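Local coordinates for hemolysin activator protein CdiB (Acinetobacter baumannii ACICU, PDB 6WIL) that probably secretes its partner contact-dependent growth inhibition toxin across the bacterial outer membrane, as a two-partner secretion transporter of the Omp85 superfamily, at residues P53-K58 / Q126-G131; E341-L346 / V353-T358. All blocks are in the same frame, centred on the assembly; numbering follows the deposited sequence.

In the fold
The two contacts lie far apart in the structure, on opposite sides of the chain's centre. Their centres are about 80 Å apart, and their nearest atoms about 63 Å. Contact 1 comes first along the sequence and closes before contact 2 opens. It belongs to the first POTRA domain, where the lead into strand 59-62 meets the loop ahead of strand 132-149. Contact 2 lies in the hairpin of strands 329-346 and 349-371, two neighbours in the 16-stranded antiparallel barrel. The contacts share no strand or sheet. Together they sample the two parts of a two-partner secretion transporter: POTRA domains, expected on the periplasmic side, and the membrane barrel.

Contact 1 (P53-K58 / Q126-G131); sequences PCVTVK and QDLNHG
Val55 and Leu128 meet with their side chains crossed at about a right angle. CG1 of Val55 lies 4.0 Å from CD2 of Leu128. The other branch of Val55 does different work. CG2 stands anti to the backbone N and lies 3.3 Å from O of Leu128, in the short 3-10 segment. Val57 adds a looser apolar touch, with its CG1 at 4.4 Å from CD2 of Leu128. Leu128 CD2 thus faces a methyl of each valine.

Beyond this apolar patch, Gly131 lies against the backbone of Thr56 and Val57. Its CA is 3.2 Å from O of Thr56. O of Gly131 accepts a nearly straight hydrogen bond from N of Lys58, at 2.7 Å and 167°. The same oxygen receives a CA-H...O contact from Val57. The pairing falls where the two segments lead into strands 59-62 and 132-149, which run parallel. It belongs to the first POTRA domain, of the ShlB type. Strand 55-56 also pairs with strand 94-95, and the disulfide Cys54-Cys94 ties the two together.

The aliphatic part of Lys58 reaches the backbone carbonyls of His130 and Gly131. Its CG sits between the backbone N and the carbonyl carbon (chi1 71°), 3.7 Å from O of Gly131. CE of Lys58 comes to 3.2 Å from O of His130. On the other segment, ND2 of Asn129 donates to O of Gln126, which also accepts from N of Asn129.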
ATOM      1  N   PRO A  53      48.406  15.293  21.919  1.00 58.12           N
ATOM      2  CA  PRO A  53      48.495  14.106  22.779  1.00 52.30           C
ATOM      3  C   PRO A  53      47.475  13.055  22.367  1.00 46.94           C
ATOM      4  O   PRO A  53      46.324  13.383  22.062  1.00 49.29           O
ATOM      5  CB  PRO A  53      48.212  14.659  24.185  1.00 40.49           C
ATOM      6  CG  PRO A  53      47.716  16.087  23.977  1.00 45.31           C
ATOM      7  CD  PRO A  53      47.456  16.250  22.512  1.00 46.81           C
ATOM      8  N   CYS A  54      47.887  11.790  22.340  1.00 36.20           N
ATOM      9  CA  CYS A  54      47.003  10.708  21.941  1.00 40.56           C
ATOM     10  C   CYS A  54      47.286   9.485  22.798  1.00 41.77           C
ATOM     11  O   CYS A  54      48.338   9.373  23.431  1.00 41.42           O
ATOM     12  CB  CYS A  54      47.156  10.373  20.449  1.00 60.25           C
ATOM     13  SG  CYS A  54      48.806   9.821  19.927  1.00 76.80           S
ATOM     14  N   VAL A  55      46.324   8.569  22.817  1.00 47.53           N
ATOM     15  CA  VAL A  55      46.416   7.329  23.575  1.00 36.85           C
ATOM     16  C   VAL A  55      46.181   6.169  22.616  1.00 45.78           C
ATOM     17  O   VAL A  55      45.379   6.274  21.682  1.00 39.37           O
ATOM     18  CB  VAL A  55      45.413   7.298  24.749  1.00 47.07           C
ATOM     19  CG1 VAL A  55      43.976   7.400  24.243  1.00 50.79           C
ATOM     20  CG2 VAL A  55      45.606   6.046  25.597  1.00 45.64           C
ATOM     21  N   THR A  56      46.905   5.076  22.832  1.00 46.72           N
ATOM     22  CA  THR A  56      46.769   3.886  22.000  1.00 48.97           C
ATOM     23  C   THR A  56      45.624   3.046  22.546  1.00 49.57           C
ATOM     24  O   THR A  56      45.700   2.543  23.671  1.00 43.74           O
ATOM     25  CB  THR A  56      48.072   3.093  21.987  1.00 51.97           C
ATOM     26  OG1 THR A  56      49.104   3.876  21.373  1.00 48.17           O
ATOM     27  CG2 THR A  56      47.897   1.790  21.219  1.00 44.19           C
ATOM     28  N   VAL A  57      44.559   2.897  21.767  1.00 51.56           N
ATOM     29  CA  VAL A  57      43.432   2.092  22.219  1.00 50.02           C
ATOM     30  C   VAL A  57      43.704   0.635  21.871  1.00 41.99           C
ATOM     31  O   VAL A  57      44.100   0.309  20.746  1.00 45.33           O
ATOM     32  CB  VAL A  57      42.108   2.601  21.618  1.00 51.04           C
ATOM     33  CG1 VAL A  57      41.985   4.101  21.822  1.00 46.95           C
ATOM     34  CG2 VAL A  57      41.975   2.257  20.142  1.00 66.84           C
ATOM     35  N   LYS A  58      43.557  -0.241  22.856  1.00 48.77           N
ATOM     36  CA  LYS A  58      43.712  -1.664  22.624  1.00 47.62           C
ATOM     37  C   LYS A  58      42.429  -2.444  22.850  1.00 57.69           C
ATOM     38  O   LYS A  58      42.381  -3.631  22.506  1.00 61.05           O
ATOM     39  CB  LYS A  58      44.828  -2.240  23.512  1.00 41.78           C
ATOM     40  CG  LYS A  58      44.506  -2.315  24.990  1.00 56.98           C
ATOM     41  CD  LYS A  58      45.776  -2.581  25.787  1.00 69.61           C
ATOM     42  CE  LYS A  58      45.497  -2.781  27.271  1.00 80.27           C
ATOM     43  NZ  LYS A  58      44.945  -4.130  27.581  1.00 89.48           N
ATOM     44  N   GLN A 126      37.962   7.238  32.024  1.00 44.54           N
ATOM     45  CA  GLN A 126      38.918   6.866  33.062  1.00 50.59           C
ATOM     46  C   GLN A 126      39.820   5.724  32.613  1.00 57.54           C
ATOM     47  O   GLN A 126      41.031   5.742  32.866  1.00 36.05           O
ATOM     48  CB  GLN A 126      38.175   6.482  34.344  1.00 43.79           C
ATOM     49  CG  GLN A 126      39.074   5.948  35.451  1.00 40.67           C
ATOM     50  CD  GLN A 126      40.055   6.987  35.960  1.00 60.54           C
ATOM     51  OE1 GLN A 126      39.817   8.191  35.845  1.00 74.09           O
ATOM     52  NE2 GLN A 126      41.166   6.527  36.523  1.00 60.50           N
ATOM     53  N   ASP A 127      39.250   4.724  31.942  1.00 48.35           N
ATOM     54  CA  ASP A 127      40.006   3.541  31.556  1.00 50.71           C
ATOM     55  C   ASP A 127      40.913   3.777  30.359  1.00 48.22           C
ATOM     56  O   ASP A 127      41.681   2.876  29.999  1.00 45.82           O
ATOM     57  CB  ASP A 127      39.050   2.386  31.260  1.00 59.21           C
ATOM     58  CG  ASP A 127      38.005   2.213  32.341  1.00 79.09           C
ATOM     59  OD1 ASP A 127      36.983   2.933  32.298  1.00 67.54           O
ATOM     60  OD2 ASP A 127      38.213   1.369  33.239  1.00 88.90           O
ATOM     61  N   LEU A 128      40.846   4.954  29.733  1.00 39.38           N
ATOM     62  CA  LEU A 128      41.816   5.288  28.700  1.00 41.87           C
ATOM     63  C   LEU A 128      43.235   5.354  29.253  1.00 56.16           C
ATOM     64  O   LEU A 128      44.194   5.292  28.475  1.00 44.85           O
ATOM     65  CB  LEU A 128      41.441   6.611  28.032  1.00 39.17           C
ATOM     66  CG  LEU A 128      40.397   6.496  26.916  1.00 53.51           C
ATOM     67  CD1 LEU A 128      40.086   7.859  26.321  1.00 57.14           C
ATOM     68  CD2 LEU A 128      40.875   5.530  25.836  1.00 33.64           C
ATOM     69  N   ASN A 129      43.389   5.468  30.576  1.00 43.82           N
ATOM     70  CA  ASN A 129      44.706   5.344  31.187  1.00 48.45           C
ATOM     71  C   ASN A 129      45.350   3.996  30.898  1.00 53.46           C
ATOM     72  O   ASN A 129      46.579   3.885  30.949  1.00 51.07           O
ATOM     73  CB  ASN A 129      44.615   5.554  32.697  1.00 53.68           C
ATOM     74  CG  ASN A 129      44.461   7.010  33.070  1.00 56.75           C
ATOM     75  OD1 ASN A 129      45.407   7.791  32.966  1.00 50.50           O
ATOM     76  ND2 ASN A 129      43.267   7.387  33.512  1.00 50.53           N
ATOM     77  N   HIS A 130      44.552   2.971  30.599  1.00 45.50           N
ATOM     78  CA  HIS A 130      45.068   1.647  30.279  1.00 55.19           C
ATOM     79  C   HIS A 130      44.812   1.269  28.823  1.00 38.18           C
ATOM     80  O   HIS A 130      44.797   0.082  28.487  1.00 48.07           O
ATOM     81  CB  HIS A 130      44.461   0.604  31.219  1.00 52.97           C
ATOM     82  CG  HIS A 130      44.389   1.047  32.648  1.00 64.26           C
ATOM     83  ND1 HIS A 130      45.376   0.770  33.569  1.00 80.13           N
ATOM     84  CD2 HIS A 130      43.441   1.747  33.317  1.00 65.78           C
ATOM     85  CE1 HIS A 130      45.042   1.280  34.740  1.00 78.05           C
ATOM     86  NE2 HIS A 130      43.872   1.879  34.614  1.00 71.19           N
ATOM     87  N   GLY A 131      44.605   2.257  27.953  1.00 34.76           N
ATOM     88  CA  GLY A 131      44.336   1.992  26.554  1.00 34.49           C
ATOM     89  C   GLY A 131      42.975   1.399  26.249  1.00 59.38           C
ATOM     90  O   GLY A 131      42.768   0.893  25.144  1.00 48.59           O
TER

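Contact 2 (E341-L346 / V353-T358); sequences ESQSFL and VLHRKT
Strands 341-346 and 356-358 run antiparallel, at 172° between their directions, and Ser342 and Arg356 form a hydrogen-bonded pair. N of Arg356 donates almost straight to O of Ser342 (2.7 Å). The return bond, from N of Ser342 to O of Arg356, is more bent at 138°.

Glu341 and Lys357 form the adjoining non-hydrogen-bonded pair. Their extended side chains lie side by side and point the same way. The carboxylate rests on the lysine methylenes, with OE2 of Glu341 3.3 Å from CE of Lys357. NZ of Lys357 is 4.1 Å from OE2 of Glu341, beyond a salt bridge, though the opposite charges probably still attract.

Gln343 and His355 also run side by side, with amide and ring planes steeply inclined. OE1 of Gln343 approaches the ring edge, 3.6 Å from CD2 of His355. CG of His355 is anti to the backbone N (chi1 -172°), 4.0 Å from O of Ser342. That oxygen sits over one ring face, toward the rim. Nearby, CD1 of Leu354 packs 3.8 Å from OG of Ser344.

Arg356 NH1 forms a salt bridge with Asp5, in the N-terminal region that also touches Ser344 and Leu354. NE2 of Gln343 hydrogen-bonds to OD1 of Asn311 on strand 308-326. In the closed barrel, strand 329-346 runs between its hairpin partner 349-371 and strand 308-326, where Glu341 and Gln343 make backbone bonds with Gln313 and Asn311.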
ATOM      1  N   GLU A 341     -17.089 -19.164  -4.508  1.00 48.29           N
ATOM      2  CA  GLU A 341     -18.170 -20.048  -4.906  1.00 40.35           C
ATOM      3  C   GLU A 341     -18.995 -19.354  -5.975  1.00 44.73           C
ATOM      4  O   GLU A 341     -19.310 -18.167  -5.853  1.00 51.59           O
ATOM      5  CB  GLU A 341     -19.045 -20.434  -3.712  1.00 34.64           C
ATOM      6  CG  GLU A 341     -20.049 -21.524  -4.015  1.00 65.36           C
ATOM      7  CD  GLU A 341     -20.403 -22.335  -2.784  1.00 88.79           C
ATOM      8  OE1 GLU A 341     -19.591 -22.354  -1.832  1.00 80.04           O
ATOM      9  OE2 GLU A 341     -21.490 -22.951  -2.771  1.00 81.08           O
ATOM     10  N   SER A 342     -19.327 -20.093  -7.029  1.00 53.42           N
ATOM     11  CA  SER A 342     -19.998 -19.517  -8.184  1.00 50.43           C
ATOM     12  C   SER A 342     -20.937 -20.547  -8.790  1.00 53.55           C
ATOM     13  O   SER A 342     -20.586 -21.725  -8.904  1.00 60.96           O
ATOM     14  CB  SER A 342     -18.985 -19.049  -9.234  1.00 43.23           C
ATOM     15  OG  SER A 342     -19.629 -18.703 -10.447  1.00 69.71           O
ATOM     16  N   GLN A 343     -22.127 -20.095  -9.179  1.00 47.99           N
ATOM     17  CA  GLN A 343     -23.085 -20.945  -9.870  1.00 65.14           C
ATOM     18  C   GLN A 343     -23.811 -20.127 -10.928  1.00 46.65           C
ATOM     19  O   GLN A 343     -24.017 -18.921 -10.768  1.00 39.59           O
ATOM     20  CB  GLN A 343     -24.087 -21.575  -8.896  1.00 39.14           C
ATOM     21  CG  GLN A 343     -24.865 -20.586  -8.064  1.00 51.73           C
ATOM     22  CD  GLN A 343     -25.674 -21.270  -6.984  1.00 63.61           C
ATOM     23  OE1 GLN A 343     -25.536 -22.474  -6.763  1.00 55.11           O
ATOM     24  NE2 GLN A 343     -26.523 -20.508  -6.302  1.00 58.06           N
ATOM     25  N   SER A 344     -24.184 -20.793 -12.019  1.00 42.05           N
ATOM     26  CA  SER A 344     -24.832 -20.152 -13.155  1.00 50.88           C
ATOM     27  C   SER A 344     -26.181 -20.807 -13.435  1.00 50.51           C
ATOM     28  O   SER A 344     -26.414 -21.971 -13.097  1.00 50.70           O
ATOM     29  CB  SER A 344     -23.949 -20.222 -14.406  1.00 58.54           C
ATOM     30  OG  SER A 344     -22.653 -19.711 -14.146  1.00 55.03           O
ATOM     31  N   PHE A 345     -27.071 -20.046 -14.069  1.00 47.55           N
ATOM     32  CA  PHE A 345     -28.420 -20.514 -14.357  1.00 40.93           C
ATOM     33  C   PHE A 345     -28.816 -20.127 -15.774  1.00 49.08           C
ATOM     34  O   PHE A 345     -28.291 -19.176 -16.358  1.00 47.12           O
ATOM     35  CB  PHE A 345     -29.456 -19.936 -13.379  1.00 52.01           C
ATOM     36  CG  PHE A 345     -29.249 -20.346 -11.951  1.00 54.78           C
ATOM     37  CD1 PHE A 345     -28.342 -19.673 -11.146  1.00 50.88           C
ATOM     38  CD2 PHE A 345     -29.976 -21.391 -11.407  1.00 48.19           C
ATOM     39  CE1 PHE A 345     -28.155 -20.047  -9.829  1.00 51.50           C
ATOM     40  CE2 PHE A 345     -29.796 -21.767 -10.091  1.00 52.35           C
ATOM     41  CZ  PHE A 345     -28.884 -21.093  -9.299  1.00 54.34           C
ATOM     42  N   LEU A 346     -29.767 -20.883 -16.318  1.00 49.38           N
ATOM     43  CA  LEU A 346     -30.442 -20.532 -17.563  1.00 54.71           C
ATOM     44  C   LEU A 346     -31.939 -20.668 -17.323  1.00 49.77           C
ATOM     45  O   LEU A 346     -32.441 -21.782 -17.142  1.00 51.53           O
ATOM     46  CB  LEU A 346     -29.981 -21.414 -18.722  1.00 45.28           C
ATOM     47  CG  LEU A 346     -30.601 -21.085 -20.081  1.00 60.31           C
ATOM     48  CD1 LEU A 346     -30.597 -19.583 -20.328  1.00 51.01           C
ATOM     49  CD2 LEU A 346     -29.854 -21.807 -21.194  1.00 54.29           C
ATOM     50  N   VAL A 353     -22.219 -28.113 -14.498  1.00 53.03           N
ATOM     51  CA  VAL A 353     -20.782 -28.060 -14.752  1.00 59.81           C
ATOM     52  C   VAL A 353     -20.181 -26.680 -14.535  1.00 64.24           C
ATOM     53  O   VAL A 353     -18.952 -26.542 -14.567  1.00 56.34           O
ATOM     54  CB  VAL A 353     -20.455 -28.537 -16.182  1.00 47.16           C
ATOM     55  CG1 VAL A 353     -20.822 -30.002 -16.348  1.00 58.36           C
ATOM     56  CG2 VAL A 353     -21.175 -27.678 -17.211  1.00 39.03           C
ATOM     57  N   LEU A 354     -21.002 -25.657 -14.311  1.00 54.80           N
ATOM     58  CA  LEU A 354     -20.506 -24.318 -14.028  1.00 54.60           C
ATOM     59  C   LEU A 354     -20.544 -23.969 -12.547  1.00 55.32           C
ATOM     60  O   LEU A 354     -20.221 -22.834 -12.183  1.00 63.23           O
ATOM     61  CB  LEU A 354     -21.297 -23.279 -14.825  1.00 54.82           C
ATOM     62  CG  LEU A 354     -21.024 -23.295 -16.327  1.00 54.01           C
ATOM     63  CD1 LEU A 354     -21.597 -22.050 -16.981  1.00 47.68           C
ATOM     64  CD2 LEU A 354     -19.529 -23.414 -16.599  1.00 45.69           C
ATOM     65  N   HIS A 355     -20.932 -24.909 -11.690  1.00 44.65           N
ATOM     66  CA  HIS A 355     -20.879 -24.705 -10.248  1.00 50.16           C
ATOM     67  C   HIS A 355     -19.438 -24.882  -9.782  1.00 62.03           C
ATOM     68  O   HIS A 355     -18.868 -25.971  -9.911  1.00 52.54           O
ATOM     69  CB  HIS A 355     -21.808 -25.686  -9.539  1.00 50.17           C
ATOM     70  CG  HIS A 355     -21.964 -25.423  -8.073  1.00 63.06           C
ATOM     71  ND1 HIS A 355     -20.970 -25.695  -7.157  1.00 72.41           N
ATOM     72  CD2 HIS A 355     -23.002 -24.922  -7.364  1.00 61.75           C
ATOM     73  CE1 HIS A 355     -21.388 -25.368  -5.948  1.00 84.57           C
ATOM     74  NE2 HIS A 355     -22.618 -24.896  -6.044  1.00 65.08           N
ATOM     75  N   ARG A 356     -18.846 -23.817  -9.247  1.00 50.43           N
ATOM     76  CA  ARG A 356     -17.424 -23.807  -8.928  1.00 64.92           C
ATOM     77  C   ARG A 356     -17.209 -23.310  -7.509  1.00 46.74           C
ATOM     78  O   ARG A 356     -17.573 -22.176  -7.183  1.00 44.36           O
ATOM     79  CB  ARG A 356     -16.651 -22.938  -9.925  1.00 60.77           C
ATOM     80  CG  ARG A 356     -16.525 -23.572 -11.300  1.00 59.74           C
ATOM     81  CD  ARG A 356     -16.042 -22.589 -12.353  1.00 66.22           C
ATOM     82  NE  ARG A 356     -17.045 -21.577 -12.674  1.00 74.67           N
ATOM     83  CZ  ARG A 356     -17.178 -21.015 -13.872  1.00 77.30           C
ATOM     84  NH1 ARG A 356     -18.116 -20.101 -14.081  1.00 68.30           N
ATOM     85  NH2 ARG A 356     -16.383 -21.382 -14.869  1.00 79.15           N
ATOM     86  N   LYS A 357     -16.624 -24.159  -6.670  1.00 46.50           N
ATOM     87  CA  LYS A 357     -16.087 -23.760  -5.376  1.00 58.86           C
ATOM     88  C   LYS A 357     -14.569 -23.852  -5.437  1.00 52.64           C
ATOM     89  O   LYS A 357     -14.025 -24.892  -5.823  1.00 53.98           O
ATOM     90  CB  LYS A 357     -16.613 -24.647  -4.245  1.00 43.39           C
ATOM     91  CG  LYS A 357     -18.121 -24.663  -4.074  1.00 63.54           C
ATOM     92  CD  LYS A 357     -18.492 -25.433  -2.811  1.00 73.11           C
ATOM     93  CE  LYS A 357     -19.954 -25.846  -2.803  1.00 75.84           C
ATOM     94  NZ  LYS A 357     -20.287 -26.654  -1.596  1.00 72.77           N
ATOM     95  N   THR A 358     -13.888 -22.767  -5.078  1.00 50.09           N
ATOM     96  CA  THR A 358     -12.434 -22.760  -5.014  1.00 48.48           C
ATOM     97  C   THR A 358     -11.983 -22.136  -3.701  1.00 51.83           C
ATOM     98  O   THR A 358     -12.716 -21.380  -3.059  1.00 52.99           O
ATOM     99  CB  THR A 358     -11.796 -21.998  -6.193  1.00 50.00           C
ATOM    100  OG1 THR A 358     -12.008 -20.591  -6.032  1.00 57.25           O
ATOM    101  CG2 THR A 358     -12.392 -22.450  -7.525  1.00 62.80           C
TER